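Local coordinates for flagellar motor switch protein fliG (Aquifex aeolicus, PDB 3HJL) that probably forms part of the rotor-mounted switch complex at the base of the flagellar basal body, where the direction of flagellar rotation is set, at residues A[260-272]-A[300-312]. Sequence-based numbering, arbitrary orientation.
Sequences KNTLMIALLGAPE and VKKSEIEKAQRQV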
loop_
_atom_site.group_PDB
_atom_site.type_symbol
_atom_site.label_atom_id
_atom_site.label_comp_id
_atom_site.label_asym_id
_atom_site.label_seq_id
_atom_site.Cartn_x
_atom_site.Cartn_y
_atom_site.Cartn_z
ATOM N N LYS A 260 -42.493 -0.850 19.329
ATOM C CA LYS A 260 -43.175 -2.024 18.766
ATOM C C LYS A 260 -42.737 -2.318 17.329
ATOM O O LYS A 260 -42.464 -3.474 16.988
ATOM C CB LYS A 260 -44.709 -1.830 18.804
ATOM C CG LYS A 260 -45.507 -2.979 18.150
ATOM C CD LYS A 260 -47.009 -2.777 18.203
ATOM C CE LYS A 260 -47.694 -3.837 17.343
ATOM N NZ LYS A 260 -49.138 -3.975 17.624
ATOM N N ASN A 261 -42.710 -1.283 16.490
ATOM C CA ASN A 261 -42.331 -1.432 15.082
ATOM C C ASN A 261 -40.882 -1.910 14.946
ATOM O O ASN A 261 -40.593 -2.788 14.132
ATOM C CB ASN A 261 -42.539 -0.120 14.293
ATOM C CG ASN A 261 -44.004 0.341 14.265
ATOM O OD1 ASN A 261 -44.934 -0.471 14.287
ATOM N ND2 ASN A 261 -44.205 1.657 14.205
ATOM N N THR A 262 -39.982 -1.340 15.751
ATOM C CA THR A 262 -38.572 -1.767 15.769
ATOM C C THR A 262 -38.444 -3.239 16.159
ATOM O O THR A 262 -37.733 -3.996 15.494
ATOM C CB THR A 262 -37.729 -0.918 16.749
ATOM O OG1 THR A 262 -37.838 0.467 16.399
ATOM C CG2 THR A 262 -36.259 -1.339 16.714
ATOM N N LEU A 263 -39.156 -3.643 17.214
ATOM C CA LEU A 263 -39.136 -5.043 17.673
ATOM C C LEU A 263 -39.750 -6.003 16.641
ATOM O O LEU A 263 -39.244 -7.095 16.445
ATOM C CB LEU A 263 -39.868 -5.185 19.018
ATOM C CG LEU A 263 -39.744 -6.550 19.709
ATOM C CD1 LEU A 263 -38.293 -6.818 20.078
ATOM C CD2 LEU A 263 -40.642 -6.652 20.935
ATOM N N MET A 264 -40.871 -5.615 16.043
ATOM C CA MET A 264 -41.506 -6.416 14.991
ATOM C C MET A 264 -40.551 -6.697 13.845
ATOM O O MET A 264 -40.396 -7.847 13.430
ATOM C CB MET A 264 -42.738 -5.700 14.420
ATOM C CG MET A 264 -44.011 -5.916 15.216
ATOM S SD MET A 264 -45.503 -5.171 14.536
ATOM C CE MET A 264 -45.198 -5.236 12.787
ATOM N N ILE A 265 -39.937 -5.626 13.334
ATOM C CA ILE A 265 -38.997 -5.694 12.210
ATOM C C ILE A 265 -37.777 -6.551 12.554
ATOM O O ILE A 265 -37.364 -7.394 11.753
ATOM C CB ILE A 265 -38.533 -4.272 11.777
ATOM C CG1 ILE A 265 -39.696 -3.487 11.145
ATOM C CG2 ILE A 265 -37.377 -4.357 10.768
ATOM C CD1 ILE A 265 -40.044 -3.936 9.729
ATOM N N ALA A 266 -37.219 -6.328 13.748
ATOM C CA ALA A 266 -36.096 -7.122 14.275
ATOM C C ALA A 266 -36.405 -8.609 14.331
ATOM O O ALA A 266 -35.533 -9.439 14.049
ATOM C CB ALA A 266 -35.713 -6.640 15.666
ATOM N N LEU A 267 -37.633 -8.936 14.729
ATOM C CA LEU A 267 -38.055 -10.327 14.867
ATOM C C LEU A 267 -38.366 -11.041 13.549
ATOM O O LEU A 267 -38.454 -12.256 13.539
ATOM C CB LEU A 267 -39.217 -10.453 15.855
ATOM C CG LEU A 267 -38.887 -10.184 17.337
ATOM C CD1 LEU A 267 -40.125 -10.293 18.163
ATOM C CD2 LEU A 267 -37.829 -11.135 17.883
ATOM N N LEU A 268 -38.500 -10.303 12.445
ATOM C CA LEU A 268 -38.708 -10.924 11.121
ATOM C C LEU A 268 -37.542 -11.829 10.735
ATOM O O LEU A 268 -37.753 -12.920 10.207
ATOM C CB LEU A 268 -38.898 -9.869 10.019
ATOM C CG LEU A 268 -40.195 -9.073 9.977
ATOM C CD1 LEU A 268 -40.109 -8.028 8.870
ATOM C CD2 LEU A 268 -41.388 -9.997 9.746
ATOM N N GLY A 269 -36.319 -11.368 11.008
ATOM C CA GLY A 269 -35.104 -12.158 10.761
ATOM C C GLY A 269 -34.557 -12.855 12.001
ATOM O O GLY A 269 -33.353 -13.136 12.064
ATOM N N ALA A 270 -35.434 -13.160 12.969
ATOM C CA ALA A 270 -35.036 -13.785 14.236
ATOM C C ALA A 270 -35.484 -15.249 14.274
ATOM O O ALA A 270 -36.495 -15.597 13.646
ATOM C CB ALA A 270 -35.643 -13.031 15.408
ATOM N N PRO A 271 -34.727 -16.119 14.996
ATOM C CA PRO A 271 -35.162 -17.507 15.182
ATOM C C PRO A 271 -36.471 -17.606 15.959
ATOM O O PRO A 271 -36.808 -16.696 16.719
ATOM C CB PRO A 271 -34.019 -18.130 15.989
ATOM C CG PRO A 271 -32.858 -17.256 15.754
ATOM C CD PRO A 271 -33.403 -15.889 15.607
ATOM N N GLU A 272 -37.176 -18.718 15.788
ATOM C CA GLU A 272 -38.512 -18.892 16.361
ATOM C C GLU A 272 -38.531 -18.846 17.891
ATOM O O GLU A 272 -39.477 -18.313 18.485
ATOM C CB GLU A 272 -39.146 -20.207 15.864
ATOM C CG GLU A 272 -40.648 -20.354 16.152
ATOM C CD GLU A 272 -41.487 -19.226 15.554
ATOM O OE1 GLU A 272 -42.418 -18.748 16.242
ATOM O OE2 GLU A 272 -41.188 -18.791 14.417
ATOM N N VAL A 300 -39.695 -6.639 3.915
ATOM C CA VAL A 300 -38.794 -5.699 4.588
ATOM C C VAL A 300 -37.357 -6.068 4.247
ATOM O O VAL A 300 -36.996 -7.242 4.312
ATOM C CB VAL A 300 -38.968 -5.778 6.121
ATOM C CG1 VAL A 300 -37.947 -4.905 6.821
ATOM C CG2 VAL A 300 -40.396 -5.384 6.517
ATOM N N LYS A 301 -36.554 -5.072 3.860
ATOM C CA LYS A 301 -35.135 -5.284 3.513
ATOM C C LYS A 301 -34.348 -5.903 4.660
ATOM O O LYS A 301 -34.600 -5.585 5.830
ATOM C CB LYS A 301 -34.461 -3.960 3.146
ATOM C CG LYS A 301 -34.715 -3.489 1.739
ATOM C CD LYS A 301 -33.999 -2.167 1.477
ATOM C CE LYS A 301 -33.652 -1.992 0.010
ATOM N NZ LYS A 301 -32.587 -2.941 -0.467
ATOM N N LYS A 302 -33.385 -6.766 4.317
ATOM C CA LYS A 302 -32.510 -7.394 5.310
ATOM C C LYS A 302 -31.715 -6.339 6.082
ATOM O O LYS A 302 -31.493 -6.480 7.277
ATOM C CB LYS A 302 -31.524 -8.370 4.654
ATOM C CG LYS A 302 -32.149 -9.576 3.963
ATOM C CD LYS A 302 -31.100 -10.667 3.721
ATOM C CE LYS A 302 -31.484 -11.588 2.570
ATOM N NZ LYS A 302 -31.329 -10.917 1.241
ATOM N N SER A 303 -31.263 -5.303 5.377
ATOM C CA SER A 303 -30.545 -4.189 6.000
ATOM C C SER A 303 -31.362 -3.501 7.105
ATOM O O SER A 303 -30.803 -3.070 8.112
ATOM C CB SER A 303 -30.113 -3.173 4.931
ATOM O OG SER A 303 -31.206 -2.802 4.100
ATOM N N GLU A 304 -32.682 -3.429 6.919
ATOM C CA GLU A 304 -33.592 -2.844 7.914
ATOM C C GLU A 304 -33.861 -3.780 9.088
ATOM O O GLU A 304 -34.005 -3.317 10.215
ATOM C CB GLU A 304 -34.913 -2.427 7.258
ATOM C CG GLU A 304 -34.770 -1.305 6.238
ATOM C CD GLU A 304 -34.312 0.004 6.864
ATOM O OE1 GLU A 304 -34.979 0.477 7.813
ATOM O OE2 GLU A 304 -33.288 0.559 6.406
ATOM N N ILE A 305 -33.977 -5.081 8.813
ATOM C CA ILE A 305 -34.101 -6.104 9.875
ATOM C C ILE A 305 -32.843 -6.086 10.756
ATOM O O ILE A 305 -32.935 -6.140 11.983
ATOM C CB ILE A 305 -34.269 -7.539 9.292
ATOM C CG1 ILE A 305 -35.596 -7.676 8.533
ATOM C CG2 ILE A 305 -34.224 -8.580 10.410
ATOM C CD1 ILE A 305 -35.712 -8.969 7.753
ATOM N N GLU A 306 -31.678 -6.014 10.110
ATOM C CA GLU A 306 -30.391 -5.867 10.794
ATOM C C GLU A 306 -30.327 -4.605 11.669
ATOM O O GLU A 306 -29.898 -4.678 12.824
ATOM C CB GLU A 306 -29.250 -5.856 9.771
ATOM C CG GLU A 306 -28.977 -7.229 9.154
ATOM C CD GLU A 306 -28.035 -7.205 7.942
ATOM O OE1 GLU A 306 -27.638 -8.312 7.510
ATOM O OE2 GLU A 306 -27.696 -6.112 7.415
ATOM N N LYS A 307 -30.763 -3.466 11.118
ATOM C CA LYS A 307 -30.787 -2.180 11.847
ATOM C C LYS A 307 -31.659 -2.233 13.111
ATOM O O LYS A 307 -31.268 -1.735 14.163
ATOM C CB LYS A 307 -31.275 -1.049 10.929
ATOM C CG LYS A 307 -31.291 0.354 11.578
ATOM C CD LYS A 307 -31.815 1.426 10.620
ATOM C CE LYS A 307 -32.082 2.745 11.354
ATOM N NZ LYS A 307 -32.731 3.777 10.490
ATOM N N ALA A 308 -32.860 -2.788 12.983
ATOM C CA ALA A 308 -33.766 -2.943 14.117
ATOM C C ALA A 308 -33.183 -3.909 15.164
ATOM O O ALA A 308 -33.320 -3.674 16.365
ATOM C CB ALA A 308 -35.127 -3.419 13.641
ATOM N N GLN A 309 -32.531 -4.981 14.707
ATOM C CA GLN A 309 -31.857 -5.918 15.620
ATOM C C GLN A 309 -30.752 -5.266 16.461
ATOM O O GLN A 309 -30.706 -5.476 17.678
ATOM C CB GLN A 309 -31.308 -7.138 14.870
ATOM C CG GLN A 309 -32.381 -8.181 14.577
ATOM C CD GLN A 309 -31.842 -9.450 13.976
ATOM O OE1 GLN A 309 -30.637 -9.617 13.821
ATOM N NE2 GLN A 309 -32.738 -10.369 13.650
ATOM N N ARG A 310 -29.896 -4.453 15.830
ATOM C CA ARG A 310 -28.856 -3.721 16.577
ATOM C C ARG A 310 -29.439 -2.647 17.498
ATOM O O ARG A 310 -28.842 -2.339 18.525
ATOM C CB ARG A 310 -27.769 -3.130 15.660
ATOM C CG ARG A 310 -28.198 -2.002 14.729
ATOM C CD ARG A 310 -27.004 -1.446 13.942
ATOM N NE ARG A 310 -26.488 -2.416 12.958
ATOM C CZ ARG A 310 -26.723 -2.419 11.635
ATOM N NH1 ARG A 310 -27.458 -1.475 11.035
ATOM N NH2 ARG A 310 -26.184 -3.382 10.884
ATOM N N GLN A 311 -30.592 -2.079 17.122
ATOM C CA GLN A 311 -31.295 -1.101 17.969
ATOM C C GLN A 311 -31.804 -1.747 19.262
ATOM O O GLN A 311 -31.692 -1.164 20.338
ATOM C CB GLN A 311 -32.449 -0.427 17.210
ATOM C CG GLN A 311 -32.000 0.713 16.290
ATOM C CD GLN A 311 -33.143 1.342 15.494
ATOM O OE1 GLN A 311 -34.265 0.826 15.459
ATOM N NE2 GLN A 311 -32.855 2.464 14.846
ATOM N N VAL A 312 -32.358 -2.950 19.145
ATOM C CA VAL A 312 -32.783 -3.729 20.312
ATOM C C VAL A 312 -31.564 -4.061 21.196
ATOM O O VAL A 312 -31.643 -3.966 22.414
ATOM C CB VAL A 312 -33.495 -5.051 19.886
ATOM C CG1 VAL A 312 -33.804 -5.926 21.098
ATOM C CG2 VAL A 312 -34.769 -4.748 19.093
#
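In the all-helical C-terminal domain of FliG, the short helix 260-268 packs on the first turns of helix 302-320, Ala266 and Ala308 meeting where the two come together. Their CB atoms lie 3.8 Å apart, and with so little side chain between them the axes of 260-268 and 302-312 approach to 7.4 Å, their directions 120° apart. Ala308 CB also sits 3.2 Å from Thr262 O, against the backbone of the neighbouring helix.

Next to the turn that leads to helix 272-279, Gln309 reaches across. Its chain is extended beyond CG, and NE2 donates to Ala266 O at 3.0 Å, nearly straight (168°), with the acceptor in the amide plane; a weaker, more bent bond goes to Gly269 O. Cut back to alanine, Gln309 would lose NE2, which would probably leave Ala266 O and Gly269 O without this mate and the turn less firmly tied to the helix.

Gly269 makes room for Ile305: CG2, the branch anti to the backbone N, lies 3.5 Å from Gly269 N, and a CB on Gly269 would clash with that methyl. Just ahead of the helix, Val300 CG2 rests against both Ile265 CD1 (3.5 Å) and Leu268 CD1, while Leu297 also touches Ile265. Beyond Ala308, Val312 CG2 packs on Ala266 CB at 4.0 Å and on Leu263.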